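Probable LacI-family transcriptional regulator (PDB 3BIL) probably acts as a DNA-binding transcription factor of the LacI family, recognising cis-regulatory sequences and so controlling transcription. Local coordinates at residues A184-L190 against A242-G248; G230-T235 against G255-A259; G268-I274 against E331-N335. One frame throughout, in Å; residues are numbered along the deposited sequence.

Interaction 1 (A184-L190 against A242-G248); sequences ALPIGYL and AKTLFAG
Tyr189 and Phe246 sit at the same level on neighbouring parallel strands, and their rings form the main side-chain contact. The edge of the tyrosine meets the face of the phenylalanine in an offset edge-to-face pair, planes 62° apart and centroids 5.3 Å from each other. Both rings leave the sheet in the same direction, each CG anti to its own backbone N; it is chi2, 86° in Tyr189 and 149° in Phe246, that turns one against the other. Tyr189 CD1 thereby comes 3.5 Å from Phe246 CD2. Phe206 stacks on the same tyrosine from helix 197-212.

Further down this face, Ile187 lies alongside Phe246 and Thr244. Its CG2 branch does the touching, 3.7 Å from Phe246 CB, and Leu179 of helix 169-181 packs on all three side chains. Thr244 splits its two branches: CG2 stays with the isoleucine, while OG1 gives a hydrogen bond of 2.8 Å to Ala184 O, tying in the turn before the strand. Lys243 reaches back along that turn, bent at chi3 and chi4, with CE 3.8 Å from Pro186 CD; a cis peptide bond precedes the proline.

On the other face Gly188 has no side chain beside Leu245, and Ala242 CB comes within 3.7 Å of Gly188 N. Leu190 shares that face with Ala247 and is packed by helices 227-239 and 250-262. Between the faces, the ladder includes Lys243 N to Pro186 O, Gly188 N to Thr244 O, Phe246 N to Gly188 O at 2.9 Å, and Leu190 N to Phe246 O at 2.7 Å. This helix-sheet-helix layering is characteristic of alpha/beta domains, here a subdomain of the periplasmic-binding-protein fold of LacI-type regulators.

Interaction 2 (G230-T235 against G255-A259); sequences GFEGAT and GVIEA
The two helices cross at -58° with axes only 7.5 Å apart, and the closest backbone meeting is Phe231 N over Gly255 CA, 3.5 Å away. Gly230 and Gly255, both without side chains, face each other at this crossing, and Phe231 CA points a C-H at Gly255 O. Helix 227-239 and helix 250-262 are consecutive in the chain, joined through strand 244-247, and pack side by side on one face of the parallel sheet in the alpha/beta subdomain.

Phe231 carries most of the side-chain contact. Glu258 crosses over one face of its ring at about a right angle, the carboxylate nearly parallel to the ring at 19°, with CD 3.9 Å from Phe231 CG. The glutamate's charge is answered by a salt bridge to Lys262, which also makes a cation-pi contact with Phe231, and by a hydrogen bond from Gln227. At the ring edge, Phe231 CD1 lies 3.6 Å from Ala259 N. Deeper in, Ala234 CB meets Ala259 CB at 3.6 Å and also touches Val256, whose side chain packs on Leu245. Glu258 also packs on Leu284 of the second subunit.

Interaction 3 (G268-I274 against E331-N335); sequences GKDVSVI and ESIIN
Val273 is gripped at both backbone polar atoms by a single residue, Ser332. Its N-H bonds to Ser332 O at 2.8 Å, and its carbonyl oxygen accepts from Ser332 OG, also at 2.8 Å. The serine hydroxyl sits between its own backbone N and carbonyl carbon (chi1 51°), which directs it at Val273 O; the same OG has a second hydrogen-bond partner in Thr290 N. In a third bond the roles of main chain and side chain are exchanged: Ile334 N gives to Ser272 OG at 3.1 Å, fairly straight with 156° at the hydrogen. Beside these, Ser272 CA directs a C-H at Ser332 O.

Ser272 and Ile274 use their backbones to pair with strand 244-247, so the tail joins strand 272-276 along its other side. After strand 322-328 the chain continues as a loop that lies against the start of strand 272-276 in the periplasmic-binding-protein fold, without forming a regular strand of its own.

Backbone packing follows at the preceding turn. Gly268, with positive phi, brings its CA to 3.8 Å from Ser332 CA, and Glu331 O also lies close by, 3.7 Å from Gly268 CA.

The two isoleucines of the tail add side-chain packing. Ile333 starts away from the strand but bends back through CG1, and its CD1 meets the end of Ile274, the two side chains lying aslant; Leu179 of helix 169-181 touches both. Ile334 turns to the other end of the contact, where CG1 rests 3.6 Å from Lys269 O; the placement of its CD1 is doubtful. Val273 packs on Ile267 and, on the face of the sheet covered by helix 250-262, on Val256.

All three contacts lie on the same side of the chain's centre. Strands 187-190, 244-247 and 272-276 are neighbours in one sheet: interaction 1 joins the first two, and Leu245 N and O carry the sheet on to Ser272 O and Ile274 N of interaction 3, whose centre is about 10 Å away. Interaction 2, its centre about 11 Å from interaction 1, lies on one face of that sheet; Val256 links it to Leu190 and Leu245 and, further along, to Val273. Interactions 1 and 2 alternate along the sequence, whereas interaction 3 opens after both and brings in the C-terminal tail. The sheet and its helices thus form one subdomain, with the chain end packed at its border; helix 250-262 also meets the second subunit.

Interaction 1 (A184-L190 against A242-G248)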
ATOM      1  N   ALA A 184     -16.941  23.260 -12.975  1.00 36.91           N
ATOM      2  CA  ALA A 184     -17.132  22.317 -11.906  1.00 35.53           C
ATOM      3  C   ALA A 184     -16.659  23.041 -10.655  1.00 38.00           C
ATOM      4  O   ALA A 184     -15.776  22.573  -9.938  1.00 36.89           O
ATOM      5  CB  ALA A 184     -16.330  21.048 -12.174  1.00 34.62           C
ATOM      6  N   LEU A 185     -17.247  24.213 -10.415  1.00 34.20           N
ATOM      7  CA  LEU A 185     -16.771  25.107  -9.399  1.00 28.86           C
ATOM      8  C   LEU A 185     -17.856  25.272  -8.383  1.00 29.90           C
ATOM      9  O   LEU A 185     -19.035  25.133  -8.751  1.00 35.37           O
ATOM     10  CB  LEU A 185     -16.488  26.480 -10.004  1.00 24.87           C
ATOM     11  CG  LEU A 185     -15.430  26.703 -11.074  1.00 29.20           C
ATOM     12  CD1 LEU A 185     -15.388  28.247 -11.367  1.00 28.07           C
ATOM     13  CD2 LEU A 185     -14.015  26.122 -10.694  1.00 23.02           C
ATOM     14  N   PRO A 186     -17.494  25.670  -7.131  1.00 25.74           N
ATOM     15  CA  PRO A 186     -16.141  25.916  -6.607  1.00 23.19           C
ATOM     16  C   PRO A 186     -15.354  24.677  -6.255  1.00 24.32           C
ATOM     17  O   PRO A 186     -15.931  23.614  -5.983  1.00 26.90           O
ATOM     18  CB  PRO A 186     -16.376  26.749  -5.310  1.00 21.52           C
ATOM     19  CG  PRO A 186     -17.777  26.631  -4.991  1.00 20.44           C
ATOM     20  CD  PRO A 186     -18.537  26.033  -6.155  1.00 24.05           C
ATOM     21  N   ILE A 187     -14.038  24.842  -6.200  1.00 24.39           N
ATOM     22  CA  ILE A 187     -13.153  23.771  -5.902  1.00 26.69           C
ATOM     23  C   ILE A 187     -12.760  23.828  -4.424  1.00 31.88           C
ATOM     24  O   ILE A 187     -12.331  24.872  -3.922  1.00 35.44           O
ATOM     25  CB  ILE A 187     -11.885  23.846  -6.800  1.00 29.42           C
ATOM     26  CG1 ILE A 187     -12.277  23.888  -8.283  1.00 30.43           C
ATOM     27  CG2 ILE A 187     -10.890  22.655  -6.498  1.00 29.24           C
ATOM     28  CD1 ILE A 187     -11.162  24.326  -9.242  1.00 25.34           C
ATOM     29  N   GLY A 188     -12.909  22.698  -3.731  1.00 31.40           N
ATOM     30  CA  GLY A 188     -12.364  22.519  -2.410  1.00 25.76           C
ATOM     31  C   GLY A 188     -11.040  21.802  -2.533  1.00 24.85           C
ATOM     32  O   GLY A 188     -10.994  20.596  -2.726  1.00 29.51           O
ATOM     33  N   TYR A 189      -9.948  22.526  -2.415  1.00 23.39           N
ATOM     34  CA  TYR A 189      -8.652  21.890  -2.500  1.00 24.22           C
ATOM     35  C   TYR A 189      -8.247  21.472  -1.112  1.00 31.43           C
ATOM     36  O   TYR A 189      -8.322  22.238  -0.146  1.00 35.01           O
ATOM     37  CB  TYR A 189      -7.609  22.800  -3.132  1.00 20.46           C
ATOM     38  CG  TYR A 189      -6.179  22.239  -3.116  1.00 22.52           C
ATOM     39  CD1 TYR A 189      -5.731  21.398  -4.134  1.00 19.18           C
ATOM     40  CD2 TYR A 189      -5.270  22.575  -2.097  1.00 20.24           C
ATOM     41  CE1 TYR A 189      -4.469  20.897  -4.132  1.00 21.45           C
ATOM     42  CE2 TYR A 189      -3.973  22.051  -2.088  1.00 15.20           C
ATOM     43  CZ  TYR A 189      -3.601  21.206  -3.105  1.00 18.31           C
ATOM     44  OH  TYR A 189      -2.354  20.681  -3.158  1.00 22.96           O
ATOM     45  N   LEU A 190      -7.832  20.227  -1.015  1.00 35.24           N
ATOM     46  CA  LEU A 190      -7.559  19.640   0.254  1.00 35.66           C
ATOM     47  C   LEU A 190      -6.055  19.480   0.339  1.00 34.13           C
ATOM     48  O   LEU A 190      -5.470  18.553  -0.208  1.00 39.72           O
ATOM     49  CB  LEU A 190      -8.369  18.339   0.406  1.00 35.75           C
ATOM     50  CG  LEU A 190      -8.318  17.594   1.736  1.00 40.48           C
ATOM     51  CD1 LEU A 190      -9.147  18.339   2.741  1.00 44.44           C
ATOM     52  CD2 LEU A 190      -8.810  16.157   1.629  1.00 38.83           C
ATOM     53  N   ALA A 242     -18.335  23.298  -1.697  1.00 26.42           N
ATOM     54  CA  ALA A 242     -17.454  22.714  -2.749  1.00 24.92           C
ATOM     55  C   ALA A 242     -18.232  21.792  -3.627  1.00 28.88           C
ATOM     56  O   ALA A 242     -19.035  21.015  -3.133  1.00 36.49           O
ATOM     57  CB  ALA A 242     -16.220  21.977  -2.159  1.00 16.76           C
ATOM     58  N   LYS A 243     -18.042  21.927  -4.936  1.00 35.45           N
ATOM     59  CA  LYS A 243     -18.636  21.014  -5.914  1.00 35.02           C
ATOM     60  C   LYS A 243     -17.550  20.103  -6.514  1.00 31.12           C
ATOM     61  O   LYS A 243     -17.849  19.183  -7.273  1.00 24.90           O
ATOM     62  CB  LYS A 243     -19.458  21.783  -6.969  1.00 36.06           C
ATOM     63  CG  LYS A 243     -20.880  22.076  -6.469  1.00 41.53           C
ATOM     64  CD  LYS A 243     -21.805  22.735  -7.486  1.00 46.43           C
ATOM     65  CE  LYS A 243     -21.759  24.290  -7.335  1.00 57.82           C
ATOM     66  NZ  LYS A 243     -23.094  25.020  -7.396  1.00 56.57           N
ATOM     67  N   THR A 244     -16.295  20.351  -6.121  1.00 26.60           N
ATOM     68  CA  THR A 244     -15.173  19.546  -6.537  1.00 21.13           C
ATOM     69  C   THR A 244     -14.226  19.377  -5.359  1.00 25.52           C
ATOM     70  O   THR A 244     -13.972  20.321  -4.600  1.00 23.99           O
ATOM     71  CB  THR A 244     -14.427  20.167  -7.763  1.00 22.78           C
ATOM     72  OG1 THR A 244     -15.214  19.969  -8.953  1.00 21.50           O
ATOM     73  CG2 THR A 244     -13.045  19.495  -8.022  1.00 20.29           C
ATOM     74  N   LEU A 245     -13.712  18.165  -5.177  1.00 22.35           N
ATOM     75  CA  LEU A 245     -12.753  17.962  -4.124  1.00 24.43           C
ATOM     76  C   LEU A 245     -11.445  17.588  -4.797  1.00 24.57           C
ATOM     77  O   LEU A 245     -11.399  16.696  -5.640  1.00 28.39           O
ATOM     78  CB  LEU A 245     -13.256  16.932  -3.106  1.00 24.69           C
ATOM     79  CG  LEU A 245     -14.559  17.376  -2.381  1.00 27.45           C
ATOM     80  CD1 LEU A 245     -15.297  16.210  -1.619  1.00 27.55           C
ATOM     81  CD2 LEU A 245     -14.301  18.576  -1.444  1.00 20.70           C
ATOM     82  N   PHE A 246     -10.385  18.292  -4.442  1.00 19.37           N
ATOM     83  CA  PHE A 246      -9.166  18.205  -5.176  1.00 20.51           C
ATOM     84  C   PHE A 246      -8.136  17.924  -4.087  1.00 19.32           C
ATOM     85  O   PHE A 246      -7.704  18.792  -3.353  1.00 24.05           O
ATOM     86  CB  PHE A 246      -8.969  19.518  -5.991  1.00 18.68           C
ATOM     87  CG  PHE A 246      -7.718  19.569  -6.883  1.00 18.35           C
ATOM     88  CD1 PHE A 246      -7.744  20.300  -8.062  1.00 20.13           C
ATOM     89  CD2 PHE A 246      -6.531  18.974  -6.518  1.00 17.99           C
ATOM     90  CE1 PHE A 246      -6.649  20.410  -8.850  1.00 18.05           C
ATOM     91  CE2 PHE A 246      -5.430  19.086  -7.283  1.00 18.85           C
ATOM     92  CZ  PHE A 246      -5.470  19.805  -8.457  1.00 20.16           C
ATOM     93  N   ALA A 247      -7.784  16.665  -3.944  1.00 21.96           N
ATOM     94  CA  ALA A 247      -6.867  16.269  -2.892  1.00 21.93           C
ATOM     95  C   ALA A 247      -5.496  16.554  -3.370  1.00 23.21           C
ATOM     96  O   ALA A 247      -5.251  16.497  -4.563  1.00 28.83           O
ATOM     97  CB  ALA A 247      -7.001  14.803  -2.681  1.00 21.55           C
ATOM     98  N   GLY A 248      -4.573  16.786  -2.459  1.00 26.50           N
ATOM     99  CA  GLY A 248      -3.188  17.040  -2.837  1.00 21.43           C
ATOM    100  C   GLY A 248      -2.257  15.941  -2.396  1.00 28.33           C
ATOM    101  O   GLY A 248      -1.049  16.129  -2.478  1.00 27.57           O
TER

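Interaction 2 (G230-T235 against G255-A259)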
ATOM      1  N   GLY A 230      -8.303  14.189   6.373  1.00 39.49           N
ATOM      2  CA  GLY A 230      -8.834  14.423   5.034  1.00 32.48           C
ATOM      3  C   GLY A 230     -10.322  14.211   4.978  1.00 35.06           C
ATOM      4  O   GLY A 230     -11.049  14.973   4.339  1.00 38.85           O
ATOM      5  N   PHE A 231     -10.792  13.177   5.656  1.00 32.46           N
ATOM      6  CA  PHE A 231     -12.218  12.966   5.797  1.00 30.53           C
ATOM      7  C   PHE A 231     -12.910  14.197   6.430  1.00 30.20           C
ATOM      8  O   PHE A 231     -14.012  14.621   5.988  1.00 27.59           O
ATOM      9  CB  PHE A 231     -12.510  11.644   6.567  1.00 28.76           C
ATOM     10  CG  PHE A 231     -13.946  11.485   6.981  1.00 29.13           C
ATOM     11  CD1 PHE A 231     -14.972  11.555   6.043  1.00 26.20           C
ATOM     12  CD2 PHE A 231     -14.282  11.296   8.320  1.00 36.29           C
ATOM     13  CE1 PHE A 231     -16.341  11.435   6.424  1.00 29.04           C
ATOM     14  CE2 PHE A 231     -15.664  11.173   8.726  1.00 36.51           C
ATOM     15  CZ  PHE A 231     -16.689  11.246   7.765  1.00 29.62           C
ATOM     16  N   GLU A 232     -12.273  14.767   7.453  1.00 33.58           N
ATOM     17  CA  GLU A 232     -12.868  15.892   8.202  1.00 36.12           C
ATOM     18  C   GLU A 232     -12.761  17.104   7.273  1.00 35.36           C
ATOM     19  O   GLU A 232     -13.751  17.766   6.939  1.00 32.58           O
ATOM     20  CB  GLU A 232     -12.107  16.106   9.519  1.00 43.30           C
ATOM     21  CG  GLU A 232     -12.974  16.237  10.793  1.00 50.98           C
ATOM     22  CD  GLU A 232     -13.984  15.083  11.007  1.00 52.79           C
ATOM     23  OE1 GLU A 232     -15.166  15.231  10.621  1.00 53.99           O
ATOM     24  OE2 GLU A 232     -13.602  14.036  11.575  1.00 56.47           O
ATOM     25  N   GLY A 233     -11.561  17.337   6.768  1.00 30.45           N
ATOM     26  CA  GLY A 233     -11.397  18.372   5.758  1.00 36.36           C
ATOM     27  C   GLY A 233     -12.414  18.333   4.615  1.00 36.10           C
ATOM     28  O   GLY A 233     -13.084  19.327   4.322  1.00 38.90           O
ATOM     29  N   ALA A 234     -12.544  17.191   3.960  1.00 31.97           N
ATOM     30  CA  ALA A 234     -13.380  17.136   2.781  1.00 25.90           C
ATOM     31  C   ALA A 234     -14.826  17.325   3.141  1.00 25.32           C
ATOM     32  O   ALA A 234     -15.589  17.909   2.381  1.00 26.05           O
ATOM     33  CB  ALA A 234     -13.181  15.837   2.072  1.00 29.86           C
ATOM     34  N   THR A 235     -15.229  16.820   4.300  1.00 26.66           N
ATOM     35  CA  THR A 235     -16.624  16.971   4.734  1.00 27.07           C
ATOM     36  C   THR A 235     -16.901  18.451   4.999  1.00 23.54           C
ATOM     37  O   THR A 235     -17.989  18.932   4.746  1.00 26.48           O
ATOM     38  CB  THR A 235     -16.898  16.099   5.989  1.00 32.17           C
ATOM     39  OG1 THR A 235     -16.501  14.755   5.694  1.00 31.40           O
ATOM     40  CG2 THR A 235     -18.386  16.148   6.466  1.00 25.98           C
ATOM     41  N   GLY A 255      -9.420  10.244   2.139  1.00 30.92           N
ATOM     42  CA  GLY A 255     -10.371  11.093   2.938  1.00 25.90           C
ATOM     43  C   GLY A 255     -11.470  11.686   2.056  1.00 29.20           C
ATOM     44  O   GLY A 255     -12.663  11.754   2.441  1.00 27.90           O
ATOM     45  N   VAL A 256     -11.101  12.086   0.844  1.00 26.11           N
ATOM     46  CA  VAL A 256     -12.110  12.563  -0.123  1.00 26.17           C
ATOM     47  C   VAL A 256     -13.114  11.478  -0.523  1.00 31.76           C
ATOM     48  O   VAL A 256     -14.337  11.758  -0.599  1.00 29.19           O
ATOM     49  CB  VAL A 256     -11.455  13.172  -1.403  1.00 24.31           C
ATOM     50  CG1 VAL A 256     -12.476  13.343  -2.487  1.00 21.06           C
ATOM     51  CG2 VAL A 256     -10.788  14.473  -1.064  1.00 18.52           C
ATOM     52  N   ILE A 257     -12.607  10.252  -0.798  1.00 33.65           N
ATOM     53  CA  ILE A 257     -13.489   9.105  -1.110  1.00 28.61           C
ATOM     54  C   ILE A 257     -14.366   8.776   0.101  1.00 30.54           C
ATOM     55  O   ILE A 257     -15.611   8.694   0.005  1.00 32.10           O
ATOM     56  CB  ILE A 257     -12.711   7.850  -1.606  1.00 29.10           C
ATOM     57  CG1 ILE A 257     -12.055   8.131  -2.966  1.00 27.26           C
ATOM     58  CG2 ILE A 257     -13.648   6.695  -1.785  1.00 22.03           C
ATOM     59  CD1 ILE A 257     -10.869   7.195  -3.356  1.00 24.82           C
ATOM     60  N   GLU A 258     -13.733   8.627   1.257  1.00 29.39           N
ATOM     61  CA  GLU A 258     -14.496   8.336   2.447  1.00 32.71           C
ATOM     62  C   GLU A 258     -15.597   9.385   2.665  1.00 33.15           C
ATOM     63  O   GLU A 258     -16.778   9.024   2.906  1.00 37.54           O
ATOM     64  CB  GLU A 258     -13.581   8.216   3.648  1.00 34.44           C
ATOM     65  CG  GLU A 258     -14.331   7.914   4.948  1.00 35.17           C
ATOM     66  CD  GLU A 258     -13.385   7.701   6.131  1.00 43.71           C
ATOM     67  OE1 GLU A 258     -13.881   7.122   7.142  1.00 46.91           O
ATOM     68  OE2 GLU A 258     -12.155   8.075   6.038  1.00 39.07           O
ATOM     69  N   ALA A 259     -15.220  10.664   2.555  1.00 29.95           N
ATOM     70  CA  ALA A 259     -16.172  11.791   2.602  1.00 29.79           C
ATOM     71  C   ALA A 259     -17.346  11.748   1.615  1.00 33.08           C
ATOM     72  O   ALA A 259     -18.474  12.067   2.001  1.00 31.79           O
ATOM     73  CB  ALA A 259     -15.456  13.100   2.473  1.00 30.26           C
TER

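Interaction 3 (G268-I274 against E331-N335)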
ATOM      1  N   GLY A 268     -18.143  11.659  -9.849  1.00 33.28           N
ATOM      2  CA  GLY A 268     -18.467  11.731 -11.274  1.00 32.97           C
ATOM      3  C   GLY A 268     -19.956  11.893 -11.587  1.00 39.16           C
ATOM      4  O   GLY A 268     -20.323  11.969 -12.752  1.00 46.47           O
ATOM      5  N   LYS A 269     -20.818  11.963 -10.572  1.00 38.88           N
ATOM      6  CA  LYS A 269     -22.250  12.238 -10.786  1.00 43.72           C
ATOM      7  C   LYS A 269     -22.774  13.413  -9.918  1.00 45.26           C
ATOM      8  O   LYS A 269     -23.359  14.362 -10.425  1.00 44.93           O
ATOM      9  CB  LYS A 269     -23.048  10.945 -10.573  1.00 47.01           C
ATOM     10  CG  LYS A 269     -24.556  11.066 -10.523  1.00 50.42           C
ATOM     11  CD  LYS A 269     -25.252  10.470 -11.749  1.00 52.22           C
ATOM     12  CE  LYS A 269     -26.749  10.889 -11.780  1.00 53.30           C
ATOM     13  NZ  LYS A 269     -26.934  12.358 -12.117  1.00 51.97           N
ATOM     14  N   ASP A 270     -22.532  13.374  -8.614  1.00 46.87           N
ATOM     15  CA  ASP A 270     -23.058  14.404  -7.711  1.00 44.74           C
ATOM     16  C   ASP A 270     -21.982  15.381  -7.263  1.00 43.77           C
ATOM     17  O   ASP A 270     -22.304  16.431  -6.751  1.00 45.90           O
ATOM     18  CB  ASP A 270     -23.684  13.764  -6.470  1.00 48.16           C
ATOM     19  CG  ASP A 270     -24.908  12.944  -6.787  1.00 55.51           C
ATOM     20  OD1 ASP A 270     -25.843  13.492  -7.437  1.00 59.71           O
ATOM     21  OD2 ASP A 270     -24.936  11.752  -6.376  1.00 57.02           O
ATOM     22  N   VAL A 271     -20.711  15.030  -7.455  1.00 37.94           N
ATOM     23  CA  VAL A 271     -19.604  15.874  -7.058  1.00 30.82           C
ATOM     24  C   VAL A 271     -18.424  15.471  -7.941  1.00 33.31           C
ATOM     25  O   VAL A 271     -18.365  14.315  -8.376  1.00 34.31           O
ATOM     26  CB  VAL A 271     -19.240  15.536  -5.636  1.00 31.52           C
ATOM     27  CG1 VAL A 271     -18.694  14.047  -5.559  1.00 25.01           C
ATOM     28  CG2 VAL A 271     -18.240  16.490  -5.086  1.00 26.36           C
ATOM     29  N   SER A 272     -17.475  16.377  -8.184  1.00 26.95           N
ATOM     30  CA  SER A 272     -16.286  16.045  -8.950  1.00 25.61           C
ATOM     31  C   SER A 272     -15.103  15.761  -8.033  1.00 28.44           C
ATOM     32  O   SER A 272     -14.954  16.433  -7.039  1.00 24.34           O
ATOM     33  CB  SER A 272     -15.897  17.186  -9.915  1.00 21.43           C
ATOM     34  OG  SER A 272     -16.945  17.424 -10.852  1.00 21.19           O
ATOM     35  N   VAL A 273     -14.234  14.803  -8.402  1.00 28.05           N
ATOM     36  CA  VAL A 273     -13.016  14.558  -7.636  1.00 24.68           C
ATOM     37  C   VAL A 273     -11.777  14.625  -8.530  1.00 25.63           C
ATOM     38  O   VAL A 273     -11.792  14.128  -9.648  1.00 25.73           O
ATOM     39  CB  VAL A 273     -13.070  13.201  -6.864  1.00 20.94           C
ATOM     40  CG1 VAL A 273     -11.764  12.930  -6.086  1.00 19.15           C
ATOM     41  CG2 VAL A 273     -14.197  13.228  -5.885  1.00 20.05           C
ATOM     42  N   ILE A 274     -10.727  15.259  -8.018  1.00 23.31           N
ATOM     43  CA  ILE A 274      -9.397  15.097  -8.544  1.00 27.60           C
ATOM     44  C   ILE A 274      -8.527  14.467  -7.468  1.00 26.50           C
ATOM     45  O   ILE A 274      -8.428  15.029  -6.374  1.00 24.97           O
ATOM     46  CB  ILE A 274      -8.735  16.437  -8.950  1.00 27.20           C
ATOM     47  CG1 ILE A 274      -9.654  17.259  -9.868  1.00 30.16           C
ATOM     48  CG2 ILE A 274      -7.373  16.161  -9.608  1.00 21.77           C
ATOM     49  CD1 ILE A 274      -9.795  16.738 -11.292  1.00 25.54           C
ATOM     50  N   GLU A 331     -12.950   9.547 -15.348  1.00 32.29           N
ATOM     51  CA  GLU A 331     -14.362   9.971 -15.384  1.00 36.82           C
ATOM     52  C   GLU A 331     -15.000  10.623 -14.128  1.00 38.95           C
ATOM     53  O   GLU A 331     -16.210  10.511 -13.925  1.00 39.94           O
ATOM     54  CB  GLU A 331     -15.235   8.828 -15.889  1.00 44.85           C
ATOM     55  CG  GLU A 331     -15.463   8.851 -17.409  1.00 56.69           C
ATOM     56  CD  GLU A 331     -14.608   7.835 -18.185  1.00 61.03           C
ATOM     57  OE1 GLU A 331     -14.135   8.191 -19.303  1.00 64.07           O
ATOM     58  OE2 GLU A 331     -14.428   6.689 -17.681  1.00 60.26           O
ATOM     59  N   SER A 332     -14.214  11.330 -13.313  1.00 36.00           N
ATOM     60  CA  SER A 332     -14.731  11.883 -12.053  1.00 29.66           C
ATOM     61  C   SER A 332     -15.042  13.410 -12.049  1.00 35.65           C
ATOM     62  O   SER A 332     -15.153  14.019 -10.981  1.00 37.98           O
ATOM     63  CB  SER A 332     -13.786  11.516 -10.916  1.00 28.22           C
ATOM     64  OG  SER A 332     -12.437  11.830 -11.201  1.00 28.03           O
ATOM     65  N   ILE A 333     -15.194  14.008 -13.235  1.00 34.85           N
ATOM     66  CA  ILE A 333     -15.556  15.406 -13.397  1.00 35.10           C
ATOM     67  C   ILE A 333     -16.911  15.488 -14.095  1.00 37.98           C
ATOM     68  O   ILE A 333     -17.050  15.021 -15.216  1.00 38.90           O
ATOM     69  CB  ILE A 333     -14.559  16.143 -14.316  1.00 35.37           C
ATOM     70  CG1 ILE A 333     -13.094  15.941 -13.884  1.00 33.84           C
ATOM     71  CG2 ILE A 333     -14.939  17.614 -14.454  1.00 35.94           C
ATOM     72  CD1 ILE A 333     -12.781  16.342 -12.495  1.00 29.66           C
ATOM     73  N   ILE A 334     -17.897  16.086 -13.431  1.00 42.44           N
ATOM     74  CA  ILE A 334     -19.191  16.418 -14.043  1.00 44.45           C
ATOM     75  C   ILE A 334     -19.054  17.527 -15.079  1.00 50.90           C
ATOM     76  O   ILE A 334     -18.255  18.439 -14.915  1.00 50.15           O
ATOM     77  CB  ILE A 334     -20.187  16.945 -12.992  1.00 41.67           C
ATOM     78  CG1 ILE A 334     -20.426  15.907 -11.903  1.00 45.14           C
ATOM     79  CG2 ILE A 334     -21.530  17.257 -13.617  1.00 39.13           C
ATOM     80  CD1 ILE A 334     -19.624  16.143 -10.700  1.00 46.52           C
ATOM     81  N   ASN A 335     -19.836  17.448 -16.152  1.00 58.40           N
ATOM     82  CA  ASN A 335     -20.079  18.630 -16.964  1.00 60.21           C
ATOM     83  C   ASN A 335     -21.380  19.389 -16.607  1.00 63.52           C
ATOM     84  O   ASN A 335     -22.490  18.883 -16.832  1.00 61.94           O
ATOM     85  CB  ASN A 335     -20.017  18.333 -18.453  1.00 59.15           C
ATOM     86  CG  ASN A 335     -19.768  19.590 -19.253  1.00 60.79           C
ATOM     87  OD1 ASN A 335     -20.335  19.802 -20.323  1.00 61.29           O
ATOM     88  ND2 ASN A 335     -18.939  20.462 -18.704  1.00 60.51           N
TER